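Local coordinates for protein glutathione S-transferase omega-like 2 (PDB 5LKB) that acts as a glutathione-dependent '1-Cys' thiol transferase that reduces dehydroascorbate and dimethylarsinic acid and reacts with glutathionyl-(hydro)quinones, at residues 222-227 / 303-308; 248-253 / 317-322; 70-75 / 346-351. All blocks are in the same frame, centred on the assembly; numbering follows the deposited sequence.

Contact 1. Residues 222-227 / 303-308; sequences GVYKTG and QHFKCN
The carbonyl oxygen Gly222 O is gripped twice, both times by Thr226: the backbone N donates along the helix, and Thr226 OG1 adds a second bond of 2.9 Å to Gly222 O. OG1 can reach back because it stands anti to its own carbonyl carbon, beside the backbone N (chi1 -59°), and it approaches from above the plane of the Gly222 carbonyl. The same torsion turns Thr226 CG2 across the contact, where it touches Phe305 O and lies 3.7 Å from Cys307 SG. Cys307, centre of an inverse gamma turn, also brings SG within 4.0 Å of Val223 CG1, so its sulfur packs against two methyl groups. Phe305 buries the most surface. Its CD1 side presses on the backbone of Gly227, with CD1 3.6 Å from Gly227 CA, an approach made possible by the missing side chain. On the other side, Phe305 CD2 comes to 3.2 Å from Val223 O, which already accepts from Gly227 N. In the all-helical C-terminal domain of this glutathione transferase, the contact sets short helix 222-227 against the turn that follows helix 285-304. The far corner of the Phe305 ring points its edge at the face of Tyr224 in an offset edge-to-face pair, planes at 65°, with Phe305 CE2 3.5 Å from Tyr224 CD1. Tyr224 also makes a cation-pi contact with the glutathione-binding Arg15, and its OH bonds to Tyr346 OH. One water donates to both Gly227 O and His304 O and accepts from Lys306 NZ, bridging the backbones beside Phe305.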
loop_
_atom_site.group_PDB
_atom_site.type_symbol
_atom_site.label_atom_id
_atom_site.label_comp_id
_atom_site.label_asym_id
_atom_site.label_seq_id
_atom_site.Cartn_x
_atom_site.Cartn_y
_atom_site.Cartn_z
ATOM N N GLY A 222 11.777 8.765 10.232
ATOM C CA GLY A 222 11.581 7.320 10.292
ATOM C C GLY A 222 10.955 6.762 9.025
ATOM O O GLY A 222 11.377 5.723 8.530
ATOM N N VAL A 223 9.975 7.490 8.464
ATOM C CA VAL A 223 9.369 6.980 7.217
ATOM C C VAL A 223 10.361 6.954 6.077
ATOM O O VAL A 223 10.305 6.070 5.229
ATOM C CB VAL A 223 8.100 7.731 6.818
ATOM C CG1 VAL A 223 7.042 7.616 7.908
ATOM C CG2 VAL A 223 8.364 9.232 6.489
ATOM N N TYR A 224 11.353 7.882 6.041
ATOM C CA TYR A 224 12.349 7.919 4.982
ATOM C C TYR A 224 13.418 6.840 5.163
ATOM O O TYR A 224 13.807 6.193 4.195
ATOM C CB TYR A 224 13.038 9.278 4.959
ATOM C CG TYR A 224 12.199 10.366 4.325
ATOM C CD1 TYR A 224 12.188 10.536 2.972
ATOM C CD2 TYR A 224 11.502 11.252 5.091
ATOM C CE1 TYR A 224 11.452 11.545 2.358
ATOM C CE2 TYR A 224 10.708 12.266 4.494
ATOM C CZ TYR A 224 10.744 12.437 3.116
ATOM O OH TYR A 224 10.020 13.461 2.470
ATOM N N LYS A 225 13.868 6.630 6.414
ATOM C CA LYS A 225 14.775 5.499 6.675
ATOM C C LYS A 225 14.124 4.157 6.309
ATOM O O LYS A 225 14.814 3.235 5.849
ATOM C CB LYS A 225 15.227 5.550 8.136
ATOM C CG LYS A 225 16.107 6.778 8.477
ATOM C CD LYS A 225 16.639 6.736 9.903
ATOM C CE LYS A 225 15.544 6.965 10.879
ATOM N NZ LYS A 225 16.050 7.062 12.283
ATOM N N THR A 226 12.790 4.070 6.472
ATOM C CA THR A 226 12.044 2.878 6.060
ATOM C C THR A 226 11.958 2.784 4.540
ATOM O O THR A 226 12.313 1.758 3.969
ATOM C CB THR A 226 10.650 2.909 6.685
ATOM O OG1 THR A 226 10.723 2.949 8.102
ATOM C CG2 THR A 226 9.857 1.692 6.268
ATOM N N GLY A 227 11.468 3.831 3.871
ATOM C CA GLY A 227 11.165 3.701 2.458
ATOM C C GLY A 227 12.372 3.727 1.561
ATOM O O GLY A 227 12.332 3.169 0.461
ATOM N N GLN A 303 1.842 3.016 0.955
ATOM C CA GLN A 303 2.152 2.245 -0.244
ATOM C C GLN A 303 3.582 2.399 -0.694
ATOM O O GLN A 303 4.236 1.422 -1.100
ATOM C CB GLN A 303 1.210 2.626 -1.377
ATOM C CG GLN A 303 1.236 1.793 -2.618
ATOM C CD GLN A 303 2.412 2.014 -3.525
ATOM O OE1 GLN A 303 2.919 3.124 -3.660
ATOM N NE2 GLN A 303 2.866 0.949 -4.166
ATOM N N HIS A 304 4.054 3.626 -0.728
ATOM C CA HIS A 304 5.255 3.972 -1.433
ATOM C C HIS A 304 6.476 3.710 -0.576
ATOM O O HIS A 304 7.521 3.228 -1.097
ATOM C CB HIS A 304 5.214 5.448 -1.810
ATOM C CG HIS A 304 6.409 5.919 -2.575
ATOM N ND1 HIS A 304 6.649 5.601 -3.904
ATOM C CD2 HIS A 304 7.405 6.757 -2.185
ATOM C CE1 HIS A 304 7.786 6.190 -4.270
ATOM N NE2 HIS A 304 8.264 6.873 -3.239
ATOM N N PHE A 305 6.425 4.060 0.699
ATOM C CA PHE A 305 7.513 3.764 1.627
ATOM C C PHE A 305 7.263 2.481 2.432
ATOM O O PHE A 305 8.041 2.131 3.321
ATOM C CB PHE A 305 7.772 4.940 2.595
ATOM C CG PHE A 305 8.539 6.116 1.991
ATOM C CD1 PHE A 305 9.139 6.064 0.709
ATOM C CD2 PHE A 305 8.745 7.278 2.741
ATOM C CE1 PHE A 305 9.917 7.126 0.170
ATOM C CE2 PHE A 305 9.536 8.307 2.243
ATOM C CZ PHE A 305 10.098 8.252 0.931
ATOM N N LYS A 306 6.223 1.725 2.107
ATOM C CA LYS A 306 5.965 0.424 2.705
ATOM C C LYS A 306 5.761 0.500 4.199
ATOM O O LYS A 306 5.973 -0.483 4.936
ATOM C CB LYS A 306 7.009 -0.644 2.301
ATOM C CG LYS A 306 7.265 -0.727 0.809
ATOM C CD LYS A 306 8.369 -1.758 0.520
ATOM C CE LYS A 306 8.553 -1.907 -1.008
ATOM N NZ LYS A 306 8.853 -0.678 -1.892
ATOM N N CYS A 307 5.199 1.635 4.669
ATOM C CA CYS A 307 4.934 1.830 6.074
ATOM C C CYS A 307 3.501 1.410 6.312
ATOM O O CYS A 307 2.592 2.209 6.486
ATOM C CB CYS A 307 5.094 3.302 6.364
ATOM S SG CYS A 307 6.861 3.843 6.464
ATOM N N ASN A 308 3.271 0.080 6.335
ATOM C CA ASN A 308 1.927 -0.409 6.034
ATOM C C ASN A 308 1.393 -1.453 6.993
ATOM O O ASN A 308 0.468 -2.169 6.630
ATOM C CB ASN A 308 1.834 -0.878 4.583
ATOM C CG ASN A 308 2.481 -2.211 4.352
ATOM O OD1 ASN A 308 3.370 -2.622 5.082
ATOM N ND2 ASN A 308 2.021 -2.899 3.291
HETATM O O HOH W 1 9.876 1.838 -0.250
#

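Contact 2. Residues 248-253 / 317-322; sequences KVEKIL and PFIHLW
Two helices of the GST C-terminal domain cross here, the long helix 232-264 and the start of helix 317-329, with segment axes 8.4 Å apart at 73°. Glu250 of the first reaches the opening turn of the second. Its CG lies anti to the backbone N and the chain bends at chi2 (74°), which lays the carboxylate against two successive amides. Ile319 N donates to Glu250 OE1 at 2.8 Å, nearly straight at 172°, while Phe318 N donates equally closely to Glu250 OE2. Each oxygen uses its syn lone pair, so both bonds form on the inner side of the carboxylate. A negative charge at this helix start would probably be stabilised by the amides it faces. Pro317 CD lies 3.2 Å from Glu250 OE2, and the Phe318 ring presents its edge to the same oxygen. An alanine in place of Glu250 would remove both acceptors and would probably leave the first turn of helix 317-329 less firmly fixed to helix 232-264. The rest of the contact is apolar: Leu253 CB meets Phe318 CB at 3.8 Å, Leu253 CD1 rests against Ile319 CA and Trp322 CB, and Val249 and Ile319 cross at about a right angle, their CG1 atoms 3.9 Å apart. Trp322 NE1 bonds to Asp287 OD1 of helix 285-304, which also packs on Val249, Ile319 and Trp322, while helix 205-220 covers Val249 through Trp214 and Ile219.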
loop_
_atom_site.group_PDB
_atom_site.type_symbol
_atom_site.label_atom_id
_atom_site.label_comp_id
_atom_site.label_asym_id
_atom_site.label_seq_id
_atom_site.Cartn_x
_atom_site.Cartn_y
_atom_site.Cartn_z
ATOM N N LYS A 248 3.213 5.437 20.428
ATOM C CA LYS A 248 3.516 6.400 21.506
ATOM C C LYS A 248 2.703 7.683 21.353
ATOM O O LYS A 248 2.104 8.169 22.333
ATOM C CB LYS A 248 5.016 6.689 21.571
ATOM C CG LYS A 248 5.796 5.485 22.056
ATOM C CD LYS A 248 7.272 5.763 22.248
ATOM C CE LYS A 248 8.058 4.467 22.386
ATOM N NZ LYS A 248 9.487 4.848 22.764
ATOM N N VAL A 249 2.641 8.219 20.124
ATOM C CA VAL A 249 1.852 9.419 19.856
ATOM C C VAL A 249 0.382 9.172 20.129
ATOM O O VAL A 249 -0.311 10.004 20.715
ATOM C CB VAL A 249 2.083 9.907 18.415
ATOM C CG1 VAL A 249 1.148 11.116 18.090
ATOM C CG2 VAL A 249 3.498 10.238 18.188
ATOM N N GLU A 250 -0.147 8.037 19.616
ATOM C CA GLU A 250 -1.538 7.673 19.808
ATOM C C GLU A 250 -1.928 7.612 21.298
ATOM O O GLU A 250 -3.034 8.036 21.658
ATOM C CB GLU A 250 -1.803 6.324 19.111
ATOM C CG GLU A 250 -3.202 5.796 19.213
ATOM C CD GLU A 250 -4.227 6.529 18.334
ATOM O OE1 GLU A 250 -3.842 7.405 17.497
ATOM O OE2 GLU A 250 -5.444 6.286 18.528
ATOM N N LYS A 251 -1.046 7.032 22.131
ATOM C CA LYS A 251 -1.243 6.972 23.589
ATOM C C LYS A 251 -1.323 8.373 24.200
ATOM O O LYS A 251 -2.257 8.679 24.959
ATOM C CB LYS A 251 -0.117 6.140 24.222
ATOM C CG LYS A 251 -0.133 6.105 25.753
ATOM C CD LYS A 251 -1.391 5.507 26.309
ATOM C CE LYS A 251 -1.289 5.328 27.866
ATOM N NZ LYS A 251 -2.655 5.349 28.501
ATOM N N ILE A 252 -0.420 9.251 23.796
ATOM C CA ILE A 252 -0.427 10.622 24.291
ATOM C C ILE A 252 -1.752 11.280 23.975
ATOM O O ILE A 252 -2.387 11.913 24.831
ATOM C CB ILE A 252 0.734 11.411 23.680
ATOM C CG1 ILE A 252 2.061 11.019 24.336
ATOM C CG2 ILE A 252 0.525 12.955 23.829
ATOM C CD1 ILE A 252 3.270 11.575 23.626
ATOM N N LEU A 253 -2.182 11.173 22.707
ATOM C CA LEU A 253 -3.425 11.795 22.294
ATOM C C LEU A 253 -4.658 11.136 22.905
ATOM O O LEU A 253 -5.632 11.825 23.211
ATOM C CB LEU A 253 -3.514 11.812 20.765
ATOM C CG LEU A 253 -2.505 12.678 20.076
ATOM C CD1 LEU A 253 -2.591 12.578 18.589
ATOM C CD2 LEU A 253 -2.690 14.161 20.490
ATOM N N PRO A 317 -6.963 5.947 15.709
ATOM C CA PRO A 317 -8.122 6.854 15.793
ATOM C C PRO A 317 -7.824 8.231 16.393
ATOM O O PRO A 317 -8.385 9.226 15.921
ATOM C CB PRO A 317 -9.141 6.080 16.652
ATOM C CG PRO A 317 -8.515 4.818 16.994
ATOM C CD PRO A 317 -7.156 4.681 16.425
ATOM N N PHE A 318 -6.953 8.315 17.402
ATOM C CA PHE A 318 -6.691 9.622 17.983
ATOM C C PHE A 318 -5.794 10.474 17.095
ATOM O O PHE A 318 -6.049 11.676 16.925
ATOM C CB PHE A 318 -6.228 9.483 19.448
ATOM C CG PHE A 318 -7.344 9.007 20.318
ATOM C CD1 PHE A 318 -8.366 9.884 20.674
ATOM C CD2 PHE A 318 -7.439 7.677 20.702
ATOM C CE1 PHE A 318 -9.425 9.461 21.409
ATOM C CE2 PHE A 318 -8.520 7.251 21.452
ATOM C CZ PHE A 318 -9.511 8.156 21.809
ATOM N N ILE A 319 -4.724 9.899 16.524
ATOM C CA ILE A 319 -3.978 10.646 15.506
ATOM C C ILE A 319 -4.903 11.065 14.360
ATOM O O ILE A 319 -4.791 12.185 13.836
ATOM C CB ILE A 319 -2.774 9.838 15.000
ATOM C CG1 ILE A 319 -1.751 9.523 16.107
ATOM C CG2 ILE A 319 -2.110 10.557 13.851
ATOM C CD1 ILE A 319 -0.622 8.576 15.701
ATOM N N HIS A 320 -5.798 10.169 13.929
ATOM C CA HIS A 320 -6.674 10.488 12.824
ATOM C C HIS A 320 -7.608 11.672 13.157
ATOM O O HIS A 320 -7.883 12.519 12.299
ATOM C CB HIS A 320 -7.468 9.227 12.430
ATOM C CG HIS A 320 -8.251 9.361 11.150
ATOM N ND1 HIS A 320 -9.471 8.764 10.988
ATOM C CD2 HIS A 320 -7.981 9.981 9.974
ATOM C CE1 HIS A 320 -9.919 8.988 9.776
ATOM N NE2 HIS A 320 -9.050 9.739 9.133
ATOM N N LEU A 321 -8.139 11.716 14.383
ATOM C CA LEU A 321 -8.967 12.844 14.784
ATOM C C LEU A 321 -8.155 14.136 14.842
ATOM O O LEU A 321 -8.566 15.165 14.276
ATOM C CB LEU A 321 -9.567 12.513 16.131
ATOM C CG LEU A 321 -10.397 13.638 16.750
ATOM C CD1 LEU A 321 -11.593 13.919 15.962
ATOM C CD2 LEU A 321 -10.760 13.196 18.182
ATOM N N TRP A 322 -6.942 14.049 15.409
ATOM C CA TRP A 322 -6.068 15.197 15.530
ATOM C C TRP A 322 -5.679 15.770 14.160
ATOM O O TRP A 322 -5.671 16.991 13.968
ATOM C CB TRP A 322 -4.868 14.758 16.373
ATOM C CG TRP A 322 -3.677 15.670 16.341
ATOM C CD1 TRP A 322 -3.412 16.726 17.186
ATOM C CD2 TRP A 322 -2.578 15.616 15.434
ATOM N NE1 TRP A 322 -2.241 17.301 16.831
ATOM C CE2 TRP A 322 -1.697 16.645 15.764
ATOM C CE3 TRP A 322 -2.264 14.785 14.344
ATOM C CZ2 TRP A 322 -0.511 16.868 15.066
ATOM C CZ3 TRP A 322 -1.115 14.981 13.665
ATOM C CH2 TRP A 322 -0.244 16.028 14.002
#

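Contact 3. Residues 70-75 / 346-351; sequences VHWHLD and YTRSHT
One face of the Trp72 indole carries His71 CE1, 3.4 Å above the plane and over its centre; the edge of the His71 ring takes His73 N in its plane, 2.9 Å from His71 ND1. His73 in turn has Arg348 O and a water at its edge, both near the ring plane; this water, 2.8 Å from His73 NE2, donates to Arg348 O and so bridges ring and helix end. ND1, the other nitrogen of this ring, is also hydrogen-bonded; the main polar partner of His73 beyond the two segments is Arg80. Trp72 has CG in the crowded position between backbone N and carbonyl carbon (chi1 49°), which swings the indole round to Arg348; the two meet obliquely, Trp72 CZ3 lying 3.8 Å from Arg348 CG. The bend of Arg348 at chi2 carries its guanidinium past the indole with the two planes at 90°, and NH1 goes on to Ile119 O and Asn121 OD1, while Trp72 NE1 bonds to Asp129 OD1. The contact is an interdomain seam: the loop after strand 66-69 of the thioredoxin-like N-terminal domain lies against the C-terminal end of helix 339-349 in the helical domain. Here Leu74 N donates to Ser349 OG at 2.9 Å and 166°. OG stands beside its own backbone N, anti to the carbonyl carbon, where it also bonds to His345 O one turn back, so two bonds fix the hydroxyl. A second water donates to both Leu74 O and Ser349 O, tying the two backbones beside that bond. The nearest atoms of the Leu74 and Trp79 side chains are about 4 Å apart; Trp79 is one of the glutathione-binding residues.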
loop_
_atom_site.group_PDB
_atom_site.type_symbol
_atom_site.label_atom_id
_atom_site.label_comp_id
_atom_site.label_asym_id
_atom_site.label_seq_id
_atom_site.Cartn_x
_atom_site.Cartn_y
_atom_site.Cartn_z
ATOM N N VAL A 70 9.052 25.017 -6.368
ATOM C CA VAL A 70 9.649 24.160 -7.367
ATOM C C VAL A 70 8.647 23.120 -7.875
ATOM O O VAL A 70 7.635 22.842 -7.227
ATOM C CB VAL A 70 10.910 23.457 -6.831
ATOM C CG1 VAL A 70 12.014 24.520 -6.539
ATOM C CG2 VAL A 70 10.653 22.588 -5.631
ATOM N N HIS A 71 8.987 22.535 -9.015
ATOM C CA HIS A 71 8.232 21.436 -9.614
ATOM C C HIS A 71 8.254 20.257 -8.668
ATOM O O HIS A 71 9.220 20.028 -7.938
ATOM C CB HIS A 71 8.861 21.057 -10.941
ATOM C CG HIS A 71 7.957 20.346 -11.888
ATOM N ND1 HIS A 71 7.613 19.028 -11.731
ATOM C CD2 HIS A 71 7.367 20.759 -13.035
ATOM C CE1 HIS A 71 6.850 18.659 -12.748
ATOM N NE2 HIS A 71 6.693 19.695 -13.562
ATOM N N TRP A 72 7.151 19.488 -8.684
ATOM C CA TRP A 72 7.078 18.268 -7.883
ATOM C C TRP A 72 7.986 17.154 -8.383
ATOM O O TRP A 72 8.340 16.277 -7.590
ATOM C CB TRP A 72 5.619 17.773 -7.766
ATOM C CG TRP A 72 4.902 17.720 -9.111
ATOM C CD1 TRP A 72 4.056 18.672 -9.591
ATOM C CD2 TRP A 72 5.021 16.727 -10.135
ATOM N NE1 TRP A 72 3.633 18.335 -10.863
ATOM C CE2 TRP A 72 4.208 17.151 -11.214
ATOM C CE3 TRP A 72 5.743 15.528 -10.264
ATOM C CZ2 TRP A 72 4.068 16.403 -12.372
ATOM C CZ3 TRP A 72 5.585 14.787 -11.439
ATOM C CH2 TRP A 72 4.768 15.241 -12.466
ATOM N N HIS A 73 8.422 17.188 -9.637
ATOM C CA HIS A 73 9.273 16.144 -10.174
ATOM C C HIS A 73 10.749 16.411 -9.833
ATOM O O HIS A 73 11.326 17.433 -10.254
ATOM C CB HIS A 73 9.105 15.941 -11.676
ATOM C CG HIS A 73 9.912 14.803 -12.199
ATOM N ND1 HIS A 73 10.876 14.948 -13.180
ATOM C CD2 HIS A 73 9.911 13.488 -11.870
ATOM C CE1 HIS A 73 11.409 13.766 -13.441
ATOM N NE2 HIS A 73 10.855 12.866 -12.642
ATOM N N LEU A 74 11.388 15.467 -9.136
ATOM C CA LEU A 74 12.780 15.614 -8.729
ATOM C C LEU A 74 13.659 14.672 -9.549
ATOM O O LEU A 74 13.666 13.455 -9.334
ATOM C CB LEU A 74 12.905 15.394 -7.229
ATOM C CG LEU A 74 14.321 15.447 -6.645
ATOM C CD1 LEU A 74 14.998 16.814 -6.824
ATOM C CD2 LEU A 74 14.247 15.192 -5.178
ATOM N N ASP A 75 14.404 15.238 -10.546
ATOM C CA ASP A 75 15.308 14.467 -11.389
ATOM C C ASP A 75 16.747 14.547 -10.865
ATOM O O ASP A 75 16.998 15.090 -9.784
ATOM C CB ASP A 75 15.135 14.871 -12.861
ATOM C CG ASP A 75 15.698 16.252 -13.207
ATOM O OD1 ASP A 75 16.554 16.764 -12.457
ATOM O OD2 ASP A 75 15.239 16.809 -14.235
ATOM N N TYR A 346 6.578 11.841 -4.895
ATOM C CA TYR A 346 7.210 10.644 -4.402
ATOM C C TYR A 346 7.163 9.545 -5.447
ATOM O O TYR A 346 8.166 8.893 -5.714
ATOM C CB TYR A 346 6.518 10.196 -3.124
ATOM C CG TYR A 346 6.881 11.010 -1.851
ATOM C CD1 TYR A 346 6.169 12.150 -1.495
ATOM C CD2 TYR A 346 7.875 10.573 -0.992
ATOM C CE1 TYR A 346 6.461 12.817 -0.356
ATOM C CE2 TYR A 346 8.207 11.261 0.154
ATOM C CZ TYR A 346 7.505 12.390 0.462
ATOM O OH TYR A 346 7.709 13.101 1.619
ATOM N N THR A 347 5.984 9.325 -6.038
ATOM C CA THR A 347 5.825 8.181 -6.921
ATOM C C THR A 347 6.525 8.364 -8.267
ATOM O O THR A 347 6.915 7.377 -8.903
ATOM C CB THR A 347 4.358 7.872 -7.149
ATOM O OG1 THR A 347 3.732 8.969 -7.799
ATOM C CG2 THR A 347 3.661 7.486 -5.839
ATOM N N ARG A 348 6.659 9.598 -8.737
ATOM C CA ARG A 348 7.302 9.865 -10.018
ATOM C C ARG A 348 8.788 10.123 -9.905
ATOM O O ARG A 348 9.480 9.992 -10.914
ATOM C CB ARG A 348 6.674 11.079 -10.697
ATOM C CG ARG A 348 5.164 11.020 -10.915
ATOM C CD ARG A 348 4.827 9.878 -11.866
ATOM N NE ARG A 348 3.415 9.926 -12.243
ATOM C CZ ARG A 348 2.889 10.738 -13.147
ATOM N NH1 ARG A 348 3.681 11.576 -13.852
ATOM N NH2 ARG A 348 1.582 10.772 -13.323
ATOM N N SER A 349 9.310 10.422 -8.721
ATOM C CA SER A 349 10.735 10.731 -8.618
ATOM C C SER A 349 11.587 9.583 -8.110
ATOM O O SER A 349 12.775 9.543 -8.419
ATOM C CB SER A 349 10.964 11.917 -7.681
ATOM O OG SER A 349 10.192 13.051 -8.020
ATOM N N HIS A 350 11.026 8.590 -7.437
ATOM C CA HIS A 350 11.815 7.568 -6.763
ATOM C C HIS A 350 11.808 6.303 -7.613
ATOM O O HIS A 350 11.086 5.335 -7.348
ATOM C CB HIS A 350 11.300 7.291 -5.368
ATOM C CG HIS A 350 11.401 8.458 -4.489
ATOM N ND1 HIS A 350 10.561 8.694 -3.438
ATOM C CD2 HIS A 350 12.287 9.484 -4.510
ATOM C CE1 HIS A 350 10.911 9.813 -2.842
ATOM N NE2 HIS A 350 11.959 10.311 -3.477
ATOM N N THR A 351 12.679 6.291 -8.628
ATOM C CA THR A 351 12.729 5.199 -9.600
ATOM C C THR A 351 13.120 3.870 -8.999
ATOM O O THR A 351 12.751 2.829 -9.561
ATOM C CB THR A 351 13.780 5.548 -10.677
ATOM O OG1 THR A 351 13.583 6.906 -11.099
ATOM C CG2 THR A 351 13.643 4.626 -11.861
HETATM O O HOH W 2 11.937 10.250 -12.456
HETATM O O HOH W 3 13.839 10.971 -10.535
#

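Followed from the N terminus, the chain first leaves 70-75, after strand 66-69 of the N-terminal domain, and returns to it 271 residues later at 346-351; contact 3 thus closes the widest loop and joins the two domains. Contacts 1 and 2 are both nested inside it, within the helical domain. They cross each other: 222-227 comes before 248-253, and 303-308 before 317-322, so the loop of contact 2 opens before that of contact 1 has closed. Contacts 1 and 3 touch, through the hydrogen-bonded pairs Tyr224–Tyr346 and His304–His350. Contact 2 stands apart, its nearest atoms about 11 Å from contact 1 and about 15 Å from contact 3.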